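Local coordinates for Glyco_hydro_cc domain-containing protein (Blastomyces gilchristii, PDB 6UB0) that probably hydrolyses curdlan as an exo-beta-1,3-glucanase of family GH128, and binds laminaribiose at its -2 and -1 subsites, at residues 148-153 with 187-192; 88-93 with 128-133. One frame throughout, in Å; residues are numbered along the deposited sequence.

Interaction 1: residues 148-153 with 187-192; sequences GNVDDF and VNFLKE
In the outer helical layer of the TIM barrel, V150 and F153 at the start of helix 150-166 pack against F189 and E192 on the middle of helix 183-199. The backbones come nearest at V150 and F189, whose CA atoms lie 6.9 Å apart, and the two side chains meet between the helices. V150 uses both branches. Its CG2 lies 3.6 Å from CD2 of F189, at an oblique angle to that ring, while CG1 takes the other neighbour, 3.5 Å from CG of E192. F189 has its CG anti to the backbone N (chi1 173°), which carries the ring past the valine toward F153. There the edge of F189 is turned to the face of F153 in a T-shaped pair, with the planes at 71° and the centroids 6.0 Å apart. Phenylalanine suits both buried positions, since the rings offer broad apolar surface with no polar group to satisfy. E192 belongs at the exposed margin: its aliphatic CG covers the valine, and the chain bends at chi2 (67°) to take the carboxylate to a salt bridge with K154. Beneath the helices, F189 also touches F177 of strand 172-180 and F153 meets the ring of W143 in strand 138-146; V150 and F153 reach V193, one turn beyond F189 on the same helix, joining consecutive beta-alpha units of the barrel.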
loop_
_atom_site.group_PDB
_atom_site.type_symbol
_atom_site.label_atom_id
_atom_site.label_comp_id
_atom_site.label_asym_id
_atom_site.label_seq_id
_atom_site.Cartn_x
_atom_site.Cartn_y
_atom_site.Cartn_z
ATOM N N GLY A 148 6.470 17.991 -8.882
ATOM C CA GLY A 148 6.970 18.163 -10.268
ATOM C C GLY A 148 7.827 16.994 -10.714
ATOM O O GLY A 148 8.150 16.916 -11.907
ATOM N N ASN A 149 8.185 16.095 -9.785
ATOM C CA ASN A 149 8.883 14.814 -10.088
ATOM C C ASN A 149 7.871 13.725 -10.470
ATOM O O ASN A 149 8.061 12.590 -10.071
ATOM C CB ASN A 149 9.776 14.373 -8.926
ATOM C CG ASN A 149 10.994 15.258 -8.756
ATOM O OD1 ASN A 149 11.078 16.334 -9.354
ATOM N ND2 ASN A 149 11.928 14.819 -7.935
ATOM N N VAL A 150 6.875 14.065 -11.274
ATOM C CA VAL A 150 5.746 13.172 -11.670
ATOM C C VAL A 150 6.253 12.058 -12.581
ATOM O O VAL A 150 5.764 10.923 -12.469
ATOM C CB VAL A 150 4.649 13.936 -12.422
ATOM C CG1 VAL A 150 3.585 12.977 -12.934
ATOM C CG2 VAL A 150 4.045 15.049 -11.580
ATOM N N ASP A 151 7.129 12.382 -13.530
ATOM C CA ASP A 151 7.610 11.338 -14.465
ATOM C C ASP A 151 8.155 10.161 -13.617
ATOM O O ASP A 151 8.005 8.917 -13.900
ATOM C CB ASP A 151 8.689 11.883 -15.399
ATOM C CG ASP A 151 8.337 13.297 -15.805
ATOM O OD1 ASP A 151 7.411 13.414 -16.617
ATOM O OD2 ASP A 151 8.933 14.259 -15.213
ATOM N N ASP A 152 9.067 10.545 -12.676
ATOM C CA ASP A 152 9.822 9.569 -11.858
ATOM C C ASP A 152 8.777 8.677 -11.165
ATOM O O ASP A 152 8.993 7.446 -11.108
ATOM C CB ASP A 152 10.792 10.253 -10.901
ATOM C CG ASP A 152 11.406 9.316 -9.884
ATOM O OD1 ASP A 152 12.130 8.378 -10.299
ATOM O OD2 ASP A 152 11.175 9.536 -8.676
ATOM N N PHE A 153 7.679 9.269 -10.709
ATOM C CA PHE A 153 6.546 8.501 -10.120
ATOM C C PHE A 153 6.234 7.327 -11.065
ATOM O O PHE A 153 6.388 6.165 -10.680
ATOM C CB PHE A 153 5.334 9.378 -9.795
ATOM C CG PHE A 153 4.150 8.567 -9.327
ATOM C CD1 PHE A 153 4.111 8.018 -8.047
ATOM C CD2 PHE A 153 3.120 8.264 -10.200
ATOM C CE1 PHE A 153 3.032 7.237 -7.642
ATOM C CE2 PHE A 153 2.051 7.476 -9.801
ATOM C CZ PHE A 153 2.003 6.976 -8.517
ATOM N N VAL A 187 -2.535 19.233 -5.548
ATOM C CA VAL A 187 -3.723 18.970 -6.407
ATOM C C VAL A 187 -3.238 18.477 -7.810
ATOM O O VAL A 187 -3.770 17.477 -8.378
ATOM C CB VAL A 187 -4.692 20.173 -6.430
ATOM C CG1 VAL A 187 -5.819 19.984 -7.431
ATOM C CG2 VAL A 187 -5.266 20.460 -5.048
ATOM N N ASN A 188 -2.470 19.431 -8.509
ATOM C CA ASN A 188 -2.117 19.251 -9.950
ATOM C C ASN A 188 -1.520 17.860 -10.173
ATOM O O ASN A 188 -1.844 17.188 -11.195
ATOM C CB ASN A 188 -1.175 20.361 -10.427
ATOM C CG ASN A 188 -1.917 21.614 -10.834
ATOM O OD1 ASN A 188 -2.987 21.923 -10.291
ATOM N ND2 ASN A 188 -1.366 22.336 -11.802
ATOM N N PHE A 189 -0.722 17.417 -9.205
ATOM C CA PHE A 189 -0.049 16.096 -9.216
ATOM C C PHE A 189 -1.151 15.022 -9.296
ATOM O O PHE A 189 -1.135 14.143 -10.211
ATOM C CB PHE A 189 0.878 16.055 -8.001
ATOM C CG PHE A 189 1.522 14.723 -7.744
ATOM C CD1 PHE A 189 0.911 13.820 -6.885
ATOM C CD2 PHE A 189 2.729 14.369 -8.328
ATOM C CE1 PHE A 189 1.471 12.576 -6.660
ATOM C CE2 PHE A 189 3.309 13.132 -8.062
ATOM C CZ PHE A 189 2.678 12.245 -7.221
ATOM N N LEU A 190 -2.159 15.136 -8.425
ATOM C CA LEU A 190 -3.266 14.131 -8.384
ATOM C C LEU A 190 -4.023 14.147 -9.719
ATOM O O LEU A 190 -4.458 13.063 -10.216
ATOM C CB LEU A 190 -4.204 14.429 -7.204
ATOM C CG LEU A 190 -3.633 14.117 -5.817
ATOM C CD1 LEU A 190 -4.510 14.695 -4.724
ATOM C CD2 LEU A 190 -3.452 12.610 -5.644
ATOM N N LYS A 191 -4.179 15.324 -10.317
ATOM C CA LYS A 191 -4.806 15.444 -11.663
ATOM C C LYS A 191 -4.060 14.631 -12.731
ATOM O O LYS A 191 -4.750 14.145 -13.661
ATOM C CB LYS A 191 -4.859 16.901 -12.127
ATOM C CG LYS A 191 -5.715 17.794 -11.249
ATOM C CD LYS A 191 -6.103 19.087 -11.929
ATOM C CE LYS A 191 -7.099 19.893 -11.120
ATOM N NZ LYS A 191 -8.178 20.401 -11.992
ATOM N N GLU A 192 -2.731 14.508 -12.634
ATOM C CA GLU A 192 -1.907 13.759 -13.617
ATOM C C GLU A 192 -1.922 12.253 -13.281
ATOM O O GLU A 192 -2.224 11.423 -14.184
ATOM C CB GLU A 192 -0.495 14.371 -13.610
ATOM C CG GLU A 192 0.550 13.657 -14.460
ATOM C CD GLU A 192 0.369 13.683 -15.964
ATOM O OE1 GLU A 192 -0.148 14.693 -16.482
ATOM O OE2 GLU A 192 0.772 12.699 -16.614
#

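Interaction 2: residues 88-93 with 128-133; sequences AAAAAY and DVCAGN
A90 on helix 86-96 faces V129 and C130, the last residues but one and last of helix 119-130, and the small methyl lets the two backbones draw close, with the CA atoms of A90 and C130 only 5.0 Å apart. The tight part centres on that methyl. A90 CB lies 3.3 Å from CG1 of V129, a tight approach made by the branch that stands anti to the valine's backbone N (chi1 174°). Deeper in, on the buried side, SG of C130 lies 4.0 Å from CB of A90. A90, with nothing beyond CB, suits the narrow space between V129 and C130. V129 is otherwise exposed; the looser part is the turn beyond C130, where A131 and G132 do not touch segment 88-93. There the chain leaves the helix through a type I' turn to N133, closed by a hydrogen bond of 3.1 Å from N133 N to C130 O. In it A131 has positive phi, as has G132, where glycine takes it readily. The inner side is completed by Y93, which touches C134 and whose hydroxyl hydrogen-bonds to the carbonyl oxygen of K135. Across the two segments the contact is wholly apolar, and because C130 is tied to C134 in a disulfide, its sulfur carries no thiol that could ionise: it packs as a nonpolar group and fixes the helix end to the chain that follows.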
loop_
_atom_site.group_PDB
_atom_site.type_symbol
_atom_site.label_atom_id
_atom_site.label_comp_id
_atom_site.label_asym_id
_atom_site.label_seq_id
_atom_site.Cartn_x
_atom_site.Cartn_y
_atom_site.Cartn_z
ATOM N N ALA A 88 15.660 -12.086 5.794
ATOM C CA ALA A 88 14.777 -12.306 6.965
ATOM C C ALA A 88 13.315 -12.063 6.555
ATOM O O ALA A 88 12.399 -12.632 7.181
ATOM C CB ALA A 88 15.152 -11.455 8.107
ATOM N N ALA A 89 13.096 -11.160 5.597
ATOM C CA ALA A 89 11.721 -10.907 5.104
ATOM C C ALA A 89 11.180 -12.181 4.454
ATOM O O ALA A 89 9.981 -12.503 4.681
ATOM C CB ALA A 89 11.693 -9.751 4.152
ATOM N N ALA A 90 12.004 -12.849 3.642
ATOM C CA ALA A 90 11.618 -14.064 2.878
ATOM C C ALA A 90 11.162 -15.137 3.870
ATOM O O ALA A 90 10.062 -15.716 3.713
ATOM C CB ALA A 90 12.761 -14.543 2.033
ATOM N N ALA A 91 11.986 -15.337 4.893
ATOM C CA ALA A 91 11.774 -16.292 5.992
ATOM C C ALA A 91 10.455 -15.962 6.668
ATOM O O ALA A 91 9.614 -16.864 6.793
ATOM C CB ALA A 91 12.934 -16.232 6.964
ATOM N N ALA A 92 10.292 -14.721 7.110
ATOM C CA ALA A 92 9.128 -14.330 7.929
ATOM C C ALA A 92 7.883 -14.285 7.038
ATOM O O ALA A 92 6.775 -14.449 7.578
ATOM C CB ALA A 92 9.401 -13.017 8.600
ATOM N N TYR A 93 8.070 -14.012 5.737
ATOM C CA TYR A 93 6.946 -13.956 4.776
ATOM C C TYR A 93 6.384 -15.363 4.698
ATOM O O TYR A 93 5.207 -15.531 5.050
ATOM C CB TYR A 93 7.321 -13.515 3.360
ATOM C CG TYR A 93 6.108 -13.185 2.522
ATOM C CD1 TYR A 93 5.505 -11.926 2.548
ATOM C CD2 TYR A 93 5.539 -14.142 1.694
ATOM C CE1 TYR A 93 4.370 -11.642 1.780
ATOM C CE2 TYR A 93 4.413 -13.874 0.931
ATOM C CZ TYR A 93 3.820 -12.624 0.963
ATOM O OH TYR A 93 2.713 -12.450 0.173
ATOM N N ASP A 128 14.298 -12.777 -5.015
ATOM C CA ASP A 128 15.345 -13.817 -5.209
ATOM C C ASP A 128 15.294 -14.756 -4.011
ATOM O O ASP A 128 15.118 -15.970 -4.227
ATOM C CB ASP A 128 16.719 -13.201 -5.438
ATOM C CG ASP A 128 16.855 -12.674 -6.850
ATOM O OD1 ASP A 128 16.118 -13.176 -7.736
ATOM O OD2 ASP A 128 17.686 -11.786 -7.051
ATOM N N VAL A 129 15.452 -14.220 -2.809
ATOM C CA VAL A 129 15.561 -15.050 -1.574
ATOM C C VAL A 129 14.280 -15.864 -1.440
ATOM O O VAL A 129 14.325 -16.992 -0.918
ATOM C CB VAL A 129 15.847 -14.245 -0.292
ATOM C CG1 VAL A 129 15.784 -15.156 0.919
ATOM C CG2 VAL A 129 17.194 -13.553 -0.325
ATOM N N CYS A 130 13.138 -15.335 -1.867
ATOM C CA CYS A 130 11.872 -16.085 -1.710
ATOM C C CYS A 130 11.956 -17.444 -2.433
ATOM O O CYS A 130 11.363 -18.427 -1.912
ATOM C CB CYS A 130 10.684 -15.259 -2.185
ATOM S SG CYS A 130 10.074 -14.200 -0.848
ATOM N N ALA A 131 12.644 -17.479 -3.579
ATOM C CA ALA A 131 13.007 -18.715 -4.308
ATOM C C ALA A 131 11.722 -19.429 -4.793
ATOM O O ALA A 131 11.630 -20.693 -4.712
ATOM C CB ALA A 131 13.865 -19.574 -3.407
ATOM N N GLY A 132 10.753 -18.636 -5.281
ATOM C CA GLY A 132 9.432 -19.099 -5.754
ATOM C C GLY A 132 8.562 -19.731 -4.671
ATOM O O GLY A 132 7.580 -20.316 -5.058
ATOM N N ASN A 133 8.879 -19.622 -3.375
ATOM C CA ASN A 133 8.089 -20.239 -2.268
ATOM C C ASN A 133 7.320 -19.175 -1.463
ATOM O O ASN A 133 6.595 -19.543 -0.490
ATOM C CB ASN A 133 8.953 -20.999 -1.260
ATOM C CG ASN A 133 9.821 -22.092 -1.855
ATOM O OD1 ASN A 133 9.396 -22.889 -2.704
ATOM N ND2 ASN A 133 11.047 -22.159 -1.371
#

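Interactions 1 and 2 both join neighbouring helices of the barrel's outer layer, but on opposite sides of the chain's centre, with centres 33 Å apart and nearest atoms about 21 Å apart. They do not touch, and follow one another in series along the chain: 88-93 with 128-133 closes before 148-153 with 187-192 opens. In interaction 1 the side chain of F153 lies about 12 Å from a bound glucose unit. Its two helices follow strands 138-146 and 172-180, which carry the pocket residues H142, H144 and E176. Interaction 2 packs an alanine against a valine and a disulfide cysteine, whereas interaction 1 relies on aromatic bulk.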